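Local atomic coordinates of hypothetical protein AGR_L_1239 (Agrobacterium tumefaciens str. C58, PDB entry 1VQS), a protein that is of unknown function but belongs to the NIPSNAP family and adopts a ferredoxin-like fold of the dimeric alpha-beta barrel clan. Residues R18-K23 / D97-A102; I41-L46 / H65-S70. All blocks are in the same frame, centred on the assembly; numbering follows the deposited sequence. Where two conformers were deposited one is given.

Contact 1. Residues R18-K23 / D97-A102; sequences RTYRLK and DLIEVA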
ATOM      1  N   ARG B  18     -12.620  12.425  -5.660  1.00 19.17           N
ATOM      2  CA  ARG B  18     -13.177  11.275  -4.934  1.00 19.15           C
ATOM      3  C   ARG B  18     -12.894  10.020  -5.750  1.00 20.35           C
ATOM      4  O   ARG B  18     -13.240   9.971  -6.926  1.00 19.93           O
ATOM      5  CB  ARG B  18     -14.680  11.464  -4.732  1.00 18.58           C
ATOM      6  CG  ARG B  18     -15.014  12.680  -3.919  1.00 20.43           C
ATOM      7  CD  ARG B  18     -16.477  12.842  -3.637  1.00 22.56           C
ATOM      8  NE  ARG B  18     -17.022  11.792  -2.782  1.00 23.29           N
ATOM      9  CZ  ARG B  18     -17.069  11.818  -1.452  1.00 23.43           C
ATOM     10  NH1 ARG B  18     -16.533  12.797  -0.757  1.00 22.11           N
ATOM     11  NH2 ARG B  18     -17.635  10.818  -0.796  1.00 26.07           N
ATOM     12  N   THR B  19     -12.289   9.014  -5.126  1.00 19.60           N
ATOM     13  CA  THR B  19     -11.860   7.822  -5.816  1.00 19.16           C
ATOM     14  C   THR B  19     -12.480   6.640  -5.085  1.00 19.84           C
ATOM     15  O   THR B  19     -12.282   6.467  -3.877  1.00 20.63           O
ATOM     16  CB  THR B  19     -10.312   7.699  -5.825  1.00 19.98           C
ATOM     17  OG1 THR B  19      -9.744   8.860  -6.459  1.00 20.05           O
ATOM     18  CG2 THR B  19      -9.904   6.454  -6.586  1.00 21.86           C
ATOM     19  N   TYR B  20     -13.226   5.812  -5.829  1.00 17.85           N
ATOM     20  CA  TYR B  20     -13.912   4.621  -5.274  1.00 19.37           C
ATOM     21  C   TYR B  20     -13.390   3.389  -5.968  1.00 20.31           C
ATOM     22  O   TYR B  20     -13.276   3.373  -7.211  1.00 20.90           O
ATOM     23  CB  TYR B  20     -15.436   4.656  -5.500  1.00 22.35           C
ATOM     24  CG  TYR B  20     -16.170   5.885  -5.032  1.00 22.00           C
ATOM     25  CD1 TYR B  20     -15.684   6.644  -3.996  1.00 23.64           C
ATOM     26  CD2 TYR B  20     -17.410   6.247  -5.579  1.00 23.96           C
ATOM     27  CE1 TYR B  20     -16.361   7.763  -3.532  1.00 22.88           C
ATOM     28  CE2 TYR B  20     -18.093   7.365  -5.113  1.00 24.59           C
ATOM     29  CZ  TYR B  20     -17.552   8.106  -4.076  1.00 25.02           C
ATOM     30  OH  TYR B  20     -18.171   9.257  -3.584  1.00 24.60           O
ATOM     31  N   ARG B  21     -13.170   2.334  -5.185  1.00 18.64           N
ATOM     32  CA  ARG B  21     -12.996   1.004  -5.718  1.00 19.66           C
ATOM     33  C   ARG B  21     -14.295   0.254  -5.555  1.00 19.07           C
ATOM     34  O   ARG B  21     -14.775   0.089  -4.439  1.00 19.02           O
ATOM     35  CB  ARG B  21     -11.876   0.235  -5.014  1.00 18.90           C
ATOM     36  CG  ARG B  21     -11.578  -1.112  -5.675  1.00 20.23           C
ATOM     37  CD  ARG B  21     -10.651  -1.938  -4.818  1.00 21.39           C
ATOM     38  NE  ARG B  21     -11.380  -2.706  -3.816  1.00 20.73           N
ATOM     39  CZ  ARG B  21     -10.872  -3.062  -2.648  1.00 21.05           C
ATOM     40  NH1 ARG B  21      -9.656  -2.691  -2.310  1.00 23.40           N
ATOM     41  NH2 ARG B  21     -11.577  -3.810  -1.833  1.00 24.34           N
ATOM     42  N   LEU B  22     -14.894  -0.171  -6.665  1.00 19.02           N
ATOM     43  CA  LEU B  22     -16.128  -0.913  -6.613  1.00 19.27           C
ATOM     44  C   LEU B  22     -15.933  -2.415  -6.467  1.00 20.41           C
ATOM     45  O   LEU B  22     -14.886  -2.974  -6.777  1.00 18.86           O
ATOM     46  CB  LEU B  22     -16.988  -0.679  -7.875  1.00 18.76           C
ATOM     47  CG  LEU B  22     -17.217   0.771  -8.300  1.00 19.75           C
ATOM     48  CD1 LEU B  22     -18.274   0.828  -9.413  1.00 21.76           C
ATOM     49  CD2 LEU B  22     -17.659   1.626  -7.142  1.00 21.38           C
ATOM     50  N   LYS B  23     -17.010  -3.062  -6.021  1.00 19.02           N
ATOM     51  CA  LYS B  23     -17.166  -4.500  -6.151  1.00 20.03           C
ATOM     52  C   LYS B  23     -16.816  -4.920  -7.591  1.00 18.93           C
ATOM     53  O   LYS B  23     -17.216  -4.268  -8.561  1.00 19.61           O
ATOM     54  CB  LYS B  23     -18.641  -4.850  -5.866  0.50 20.92           C
ATOM     55  CG  LYS B  23     -19.171  -6.170  -6.447  0.50 20.33           C
ATOM     56  CD  LYS B  23     -18.608  -7.342  -5.662  0.50 20.19           C
ATOM     57  CE  LYS B  23     -19.016  -8.706  -6.212  0.50 23.60           C
ATOM     58  NZ  LYS B  23     -18.430  -9.034  -7.560  0.50 20.28           N
ATOM     59  N   ASP B  97     -23.341  -0.442  -1.481  1.00 19.31           N
ATOM     60  CA  ASP B  97     -22.778  -1.803  -1.473  1.00 20.45           C
ATOM     61  C   ASP B  97     -22.019  -2.119  -2.747  1.00 21.18           C
ATOM     62  O   ASP B  97     -21.292  -3.125  -2.799  1.00 22.27           O
ATOM     63  CB  ASP B  97     -23.855  -2.851  -1.210  1.00 19.60           C
ATOM     64  CG  ASP B  97     -24.601  -2.614   0.078  1.00 21.40           C
ATOM     65  OD1 ASP B  97     -24.038  -2.006   1.015  1.00 21.65           O
ATOM     66  OD2 ASP B  97     -25.795  -3.011   0.140  1.00 23.98           O
ATOM     67  N   LEU B  98     -22.151  -1.263  -3.765  1.00 19.29           N
ATOM     68  CA  LEU B  98     -21.342  -1.391  -4.969  1.00 18.84           C
ATOM     69  C   LEU B  98     -19.965  -0.815  -4.722  1.00 19.38           C
ATOM     70  O   LEU B  98     -18.989  -1.255  -5.330  1.00 20.60           O
ATOM     71  CB  LEU B  98     -21.998  -0.690  -6.143  1.00 19.97           C
ATOM     72  CG  LEU B  98     -23.398  -1.210  -6.535  1.00 19.74           C
ATOM     73  CD1 LEU B  98     -23.877  -0.515  -7.786  1.00 20.08           C
ATOM     74  CD2 LEU B  98     -23.411  -2.694  -6.742  1.00 21.32           C
ATOM     75  N   ILE B  99     -19.883   0.191  -3.859  1.00 19.35           N
ATOM     76  CA  ILE B  99     -18.604   0.765  -3.466  1.00 19.97           C
ATOM     77  C   ILE B  99     -18.005  -0.052  -2.327  1.00 20.74           C
ATOM     78  O   ILE B  99     -18.675  -0.232  -1.303  1.00 21.34           O
ATOM     79  CB  ILE B  99     -18.783   2.222  -2.970  1.00 20.58           C
ATOM     80  CG1 ILE B  99     -19.337   3.119  -4.076  1.00 21.05           C
ATOM     81  CG2 ILE B  99     -17.457   2.787  -2.380  1.00 19.97           C
ATOM     82  CD1 ILE B  99     -19.973   4.423  -3.553  1.00 21.97           C
ATOM     83  N   GLU B 100     -16.768  -0.528  -2.502  1.00 20.13           N
ATOM     84  CA  GLU B 100     -16.023  -1.225  -1.433  1.00 19.12           C
ATOM     85  C   GLU B 100     -15.151  -0.287  -0.592  1.00 19.61           C
ATOM     86  O   GLU B 100     -15.218  -0.280   0.660  1.00 20.06           O
ATOM     87  CB  GLU B 100     -15.150  -2.352  -2.002  1.00 19.66           C
ATOM     88  CG  GLU B 100     -15.986  -3.484  -2.545  1.00 20.33           C
ATOM     89  CD  GLU B 100     -15.204  -4.700  -2.961  1.00 20.33           C
ATOM     90  OE1 GLU B 100     -13.962  -4.661  -3.075  1.00 25.27           O
ATOM     91  OE2 GLU B 100     -15.865  -5.738  -3.220  1.00 22.83           O
ATOM     92  N   VAL B 101     -14.329   0.494  -1.272  1.00 19.46           N
ATOM     93  CA  VAL B 101     -13.355   1.370  -0.591  1.00 19.52           C
ATOM     94  C   VAL B 101     -13.362   2.726  -1.233  1.00 20.34           C
ATOM     95  O   VAL B 101     -13.571   2.862  -2.430  1.00 20.53           O
ATOM     96  CB  VAL B 101     -11.942   0.778  -0.653  1.00 22.06           C
ATOM     97  CG1 VAL B 101     -10.921   1.699  -0.021  1.00 25.44           C
ATOM     98  CG2 VAL B 101     -11.903  -0.545   0.056  1.00 22.21           C
ATOM     99  N   ALA B 102     -13.163   3.773  -0.440  1.00 20.50           N
ATOM    100  CA  ALA B 102     -13.282   5.129  -0.949  1.00 20.46           C
ATOM    101  C   ALA B 102     -12.302   6.051  -0.258  1.00 20.72           C
ATOM    102  O   ALA B 102     -11.951   5.839   0.912  1.00 20.56           O
ATOM    103  CB  ALA B 102     -14.675   5.633  -0.734  1.00 21.15           C
TER

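Contact 2. Residues I41-L46 / H65-S70; sequences IQKSHL and HIWAFS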
ATOM      1  N   ILE B  41     -29.686  14.761  -8.459  1.00 20.43           N
ATOM      2  CA  ILE B  41     -29.814  15.108  -7.049  1.00 20.20           C
ATOM      3  C   ILE B  41     -28.465  15.516  -6.460  1.00 19.50           C
ATOM      4  O   ILE B  41     -28.360  16.530  -5.779  1.00 19.28           O
ATOM      5  CB  ILE B  41     -30.453  13.941  -6.256  1.00 21.82           C
ATOM      6  CG1 ILE B  41     -31.925  13.738  -6.673  1.00 23.66           C
ATOM      7  CG2 ILE B  41     -30.337  14.174  -4.760  1.00 22.32           C
ATOM      8  CD1 ILE B  41     -32.494  12.355  -6.342  1.00 24.75           C
ATOM      9  N   GLN B  42     -27.413  14.750  -6.755  1.00 19.51           N
ATOM     10  CA  GLN B  42     -26.096  15.029  -6.190  1.00 19.88           C
ATOM     11  C   GLN B  42     -25.612  16.415  -6.650  1.00 19.92           C
ATOM     12  O   GLN B  42     -25.193  17.230  -5.843  1.00 18.65           O
ATOM     13  CB  GLN B  42     -25.095  13.962  -6.608  1.00 20.35           C
ATOM     14  CG  GLN B  42     -23.812  14.034  -5.852  1.00 20.32           C
ATOM     15  CD  GLN B  42     -22.898  12.895  -6.204  1.00 20.32           C
ATOM     16  OE1 GLN B  42     -22.943  12.401  -7.332  1.00 23.75           O
ATOM     17  NE2 GLN B  42     -22.012  12.509  -5.259  1.00 22.54           N
ATOM     18  N   LYS B  43     -25.716  16.701  -7.945  1.00 19.68           N
ATOM     19  CA  LYS B  43     -25.325  18.007  -8.497  1.00 20.42           C
ATOM     20  C   LYS B  43     -26.127  19.141  -7.875  1.00 18.83           C
ATOM     21  O   LYS B  43     -25.612  20.260  -7.655  1.00 19.49           O
ATOM     22  CB  LYS B  43     -25.481  18.059 -10.019  1.00 20.31           C
ATOM     23  CG  LYS B  43     -24.480  17.200 -10.759  1.00 23.78           C
ATOM     24  CD  LYS B  43     -24.917  16.858 -12.182  1.00 29.93           C
ATOM     25  CE  LYS B  43     -24.983  18.011 -13.103  1.00 35.82           C
ATOM     26  NZ  LYS B  43     -25.617  17.506 -14.373  1.00 29.92           N
ATOM     27  N   SER B  44     -27.407  18.884  -7.599  1.00 19.47           N
ATOM     28  CA  SER B  44     -28.257  19.940  -7.070  1.00 19.83           C
ATOM     29  C   SER B  44     -27.855  20.430  -5.706  1.00 19.10           C
ATOM     30  O   SER B  44     -28.286  21.507  -5.296  1.00 21.17           O
ATOM     31  CB  SER B  44     -29.712  19.522  -7.023  1.00 19.64           C
ATOM     32  OG  SER B  44     -29.954  18.635  -5.956  1.00 20.24           O
ATOM     33  N   HIS B  45     -27.048  19.645  -4.992  1.00 17.87           N
ATOM     34  CA  HIS B  45     -26.476  20.101  -3.708  1.00 17.37           C
ATOM     35  C   HIS B  45     -25.033  20.526  -3.848  1.00 18.60           C
ATOM     36  O   HIS B  45     -24.645  21.569  -3.346  1.00 19.50           O
ATOM     37  CB  HIS B  45     -26.599  19.011  -2.639  1.00 17.93           C
ATOM     38  CG  HIS B  45     -28.017  18.688  -2.283  1.00 17.06           C
ATOM     39  ND1 HIS B  45     -28.818  19.536  -1.551  1.00 18.66           N
ATOM     40  CD2 HIS B  45     -28.780  17.603  -2.582  1.00 17.39           C
ATOM     41  CE1 HIS B  45     -30.018  18.991  -1.424  1.00 19.40           C
ATOM     42  NE2 HIS B  45     -30.018  17.813  -2.030  1.00 18.46           N
ATOM     43  N   LEU B  46     -24.223  19.689  -4.485  1.00 18.23           N
ATOM     44  CA  LEU B  46     -22.791  19.920  -4.508  1.00 18.11           C
ATOM     45  C   LEU B  46     -22.366  20.992  -5.467  1.00 19.73           C
ATOM     46  O   LEU B  46     -21.331  21.606  -5.247  1.00 20.67           O
ATOM     47  CB  LEU B  46     -22.051  18.633  -4.785  1.00 19.82           C
ATOM     48  CG  LEU B  46     -22.312  17.514  -3.772  1.00 18.69           C
ATOM     49  CD1 LEU B  46     -21.393  16.324  -4.129  1.00 21.78           C
ATOM     50  CD2 LEU B  46     -22.101  17.952  -2.349  1.00 20.54           C
ATOM     51  N   HIS B  65     -14.472  10.883  -9.425  1.00 20.03           N
ATOM     52  CA  HIS B  65     -15.245  12.061  -9.765  1.00 20.67           C
ATOM     53  C   HIS B  65     -14.680  13.268  -9.048  1.00 18.93           C
ATOM     54  O   HIS B  65     -14.091  13.141  -7.980  1.00 19.67           O
ATOM     55  CB  HIS B  65     -16.768  11.887  -9.600  1.00 19.93           C
ATOM     56  CG  HIS B  65     -17.243  11.392  -8.264  1.00 22.65           C
ATOM     57  ND1 HIS B  65     -18.011  12.155  -7.401  1.00 23.92           N
ATOM     58  CD2 HIS B  65     -17.145  10.173  -7.694  1.00 26.13           C
ATOM     59  CE1 HIS B  65     -18.336  11.427  -6.352  1.00 23.32           C
ATOM     60  NE2 HIS B  65     -17.825  10.223  -6.499  1.00 25.71           N
ATOM     61  N   ILE B  66     -14.806  14.418  -9.713  1.00 19.39           N
ATOM     62  CA  ILE B  66     -14.168  15.637  -9.319  1.00 19.26           C
ATOM     63  C   ILE B  66     -15.200  16.752  -9.257  1.00 18.22           C
ATOM     64  O   ILE B  66     -16.013  16.925 -10.181  1.00 18.26           O
ATOM     65  CB  ILE B  66     -13.110  16.016 -10.327  1.00 19.32           C
ATOM     66  CG1 ILE B  66     -12.142  14.855 -10.539  1.00 20.54           C
ATOM     67  CG2 ILE B  66     -12.424  17.273  -9.883  1.00 19.86           C
ATOM     68  CD1 ILE B  66     -10.986  15.170 -11.447  1.00 21.33           C
ATOM     69  N   TRP B  67     -15.147  17.524  -8.169  1.00 18.48           N
ATOM     70  CA  TRP B  67     -16.064  18.628  -7.920  1.00 19.28           C
ATOM     71  C   TRP B  67     -15.240  19.864  -7.608  1.00 20.27           C
ATOM     72  O   TRP B  67     -14.178  19.745  -6.992  1.00 20.05           O
ATOM     73  CB  TRP B  67     -16.941  18.304  -6.698  1.00 21.38           C
ATOM     74  CG  TRP B  67     -17.800  17.120  -6.913  1.00 20.97           C
ATOM     75  CD1 TRP B  67     -17.450  15.800  -6.722  1.00 22.86           C
ATOM     76  CD2 TRP B  67     -19.144  17.108  -7.418  1.00 20.61           C
ATOM     77  NE1 TRP B  67     -18.497  14.983  -7.077  1.00 22.97           N
ATOM     78  CE2 TRP B  67     -19.553  15.759  -7.473  1.00 22.05           C
ATOM     79  CE3 TRP B  67     -20.050  18.104  -7.792  1.00 20.33           C
ATOM     80  CZ2 TRP B  67     -20.823  15.380  -7.907  1.00 22.49           C
ATOM     81  CZ3 TRP B  67     -21.328  17.716  -8.216  1.00 21.42           C
ATOM     82  CH2 TRP B  67     -21.688  16.357  -8.257  1.00 21.00           C
ATOM     83  N   ALA B  68     -15.739  21.045  -7.980  1.00 19.82           N
ATOM     84  CA  ALA B  68     -15.077  22.341  -7.694  1.00 19.70           C
ATOM     85  C   ALA B  68     -15.903  23.107  -6.689  1.00 19.61           C
ATOM     86  O   ALA B  68     -17.127  23.152  -6.821  1.00 21.13           O
ATOM     87  CB  ALA B  68     -14.980  23.175  -8.953  1.00 19.89           C
ATOM     88  N   PHE B  69     -15.217  23.720  -5.712  1.00 17.91           N
ATOM     89  CA  PHE B  69     -15.854  24.537  -4.657  1.00 18.94           C
ATOM     90  C   PHE B  69     -15.132  25.861  -4.477  1.00 19.53           C
ATOM     91  O   PHE B  69     -13.902  25.921  -4.618  1.00 20.65           O
ATOM     92  CB  PHE B  69     -15.815  23.781  -3.326  1.00 19.85           C
ATOM     93  CG  PHE B  69     -16.549  22.476  -3.350  1.00 19.41           C
ATOM     94  CD1 PHE B  69     -17.919  22.465  -3.278  1.00 17.90           C
ATOM     95  CD2 PHE B  69     -15.885  21.268  -3.444  1.00 19.71           C
ATOM     96  CE1 PHE B  69     -18.626  21.265  -3.308  1.00 18.75           C
ATOM     97  CE2 PHE B  69     -16.584  20.075  -3.485  1.00 18.75           C
ATOM     98  CZ  PHE B  69     -17.957  20.073  -3.399  1.00 19.45           C
ATOM     99  N   SER B  70     -15.860  26.915  -4.132  1.00 19.77           N
ATOM    100  CA  SER B  70     -15.215  28.214  -3.960  1.00 19.07           C
ATOM    101  C   SER B  70     -14.505  28.332  -2.617  1.00 21.41           C
ATOM    102  O   SER B  70     -13.600  29.171  -2.464  1.00 22.89           O
ATOM    103  CB  SER B  70     -16.229  29.357  -4.092  1.00 20.76           C
ATOM    104  OG  SER B  70     -17.320  29.127  -3.242  1.00 23.58           O
TER
HETATM  105  O   HOH W   1     -19.725  23.507  -6.371  1.00 13.40           O

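Contact 1. Residues R18-K23 / D97-A102
R21 starts with CG anti to its backbone N (chi1 -173°) and then bends at chi3 (86°), which swings the guanidinium across to strand 99-102; E100 has CG beside its own N and runs out extended to meet it. The two flat groups stand nearly perpendicular, 82° apart. R21 NH2 gives E100 OE1 a bond of 2.8 Å, close to the guanidinium plane and on the anti lone pair of the carboxylate, while NE adds a weak one to the same oxygen. V101 CG2 lies over one face of the guanidinium, 3.8 Å from R21 CZ. E100 and V101 can both face R21 because a classic beta bulge shifts the antiparallel register by one residue here. R21 O takes two amides, at 2.8 Å from E100 N and 3.2 Å from V101 N, and R21 N returns a bond to V101 O. Past the bulge, K23 N reaches L98 O at 2.8 Å. On the face carrying Y20 and A102 the ring meets apolar groups: A102 CB sits 3.6 Å from Y20 CD1, and I99 CD1 makes an off-centre CH-pi contact. The phenol end is polar: Y20 OH accepts from R18 NE at 2.9 Å. K23 NZ turns away to a salt bridge with D97 of a neighbouring subunit, while D97 of this chain pairs in the same way with K23 of another. The bulge sets E100 against R21; a sulfate, probably from the crystallisation liquor, lies close to the R21 side chain, consistent with its positive charge, which E100 probably offsets in part.

Contact 2. Residues I41-L46 / H65-S70
In this ferredoxin-like fold the C-terminal end of helix 27-46 packs on the sheet through the indole of W67, which rises from strand 62-69 with CG anti to its carbonyl carbon (chi1 -63°). L46 meets the indole at about a right angle. Its CD1 stands over the centre of the six-membered ring, 3.9 Å from the centroid in a CH-pi contact, and its CB lies over the same ring at 3.6 Å from W67 CZ3. K43 comes to the edge instead, with CG 3.8 Å from W67 CH2, before its amine departs to E40. Q42, extended from an anti chi1 (-168°), crosses obliquely and sets CD 3.7 Å from W67 CZ2, its amide plane turned 60° from the indole.

A hydrogen bond from the five-membered ring restrains the indole's rotation: W67 NE1 donates to H65 ND1 at 2.9 Å, nearly in the plane of both rings, and H65 in turn stacks on Y52. Two residues on, the F69 ring tilts toward the helix end and places CE1 3.3 Å from L46 O. No direct hydrogen bond joins 41-46 to 65-70; a single water gives one proton to L46 O and the other to A68 O, each at 2.7 Å.

From the N terminus, strand 14-22 supplies the first half of contact 1, and the chain passes through a short turn into helix 27-46, whose end opens contact 2. A short excursion through strand 48-55 brings strand 62-69 back beneath that helix, closing contact 2 over 18 intervening residues. Helices 72-84 and 86-89 follow before 97-102 returns alongside 18-23 and closes contact 1, so contact 2 is nested within the larger loop. Contact 1 joins an inner strand to the strand outermost within this chain, while contact 2 fastens a helix onto the sheet. They meet at neighbouring strands, where R18 N lies 2.8 Å from H65 O and Y20 OH 3.1 Å from H65 NE2, both probable hydrogen bonds.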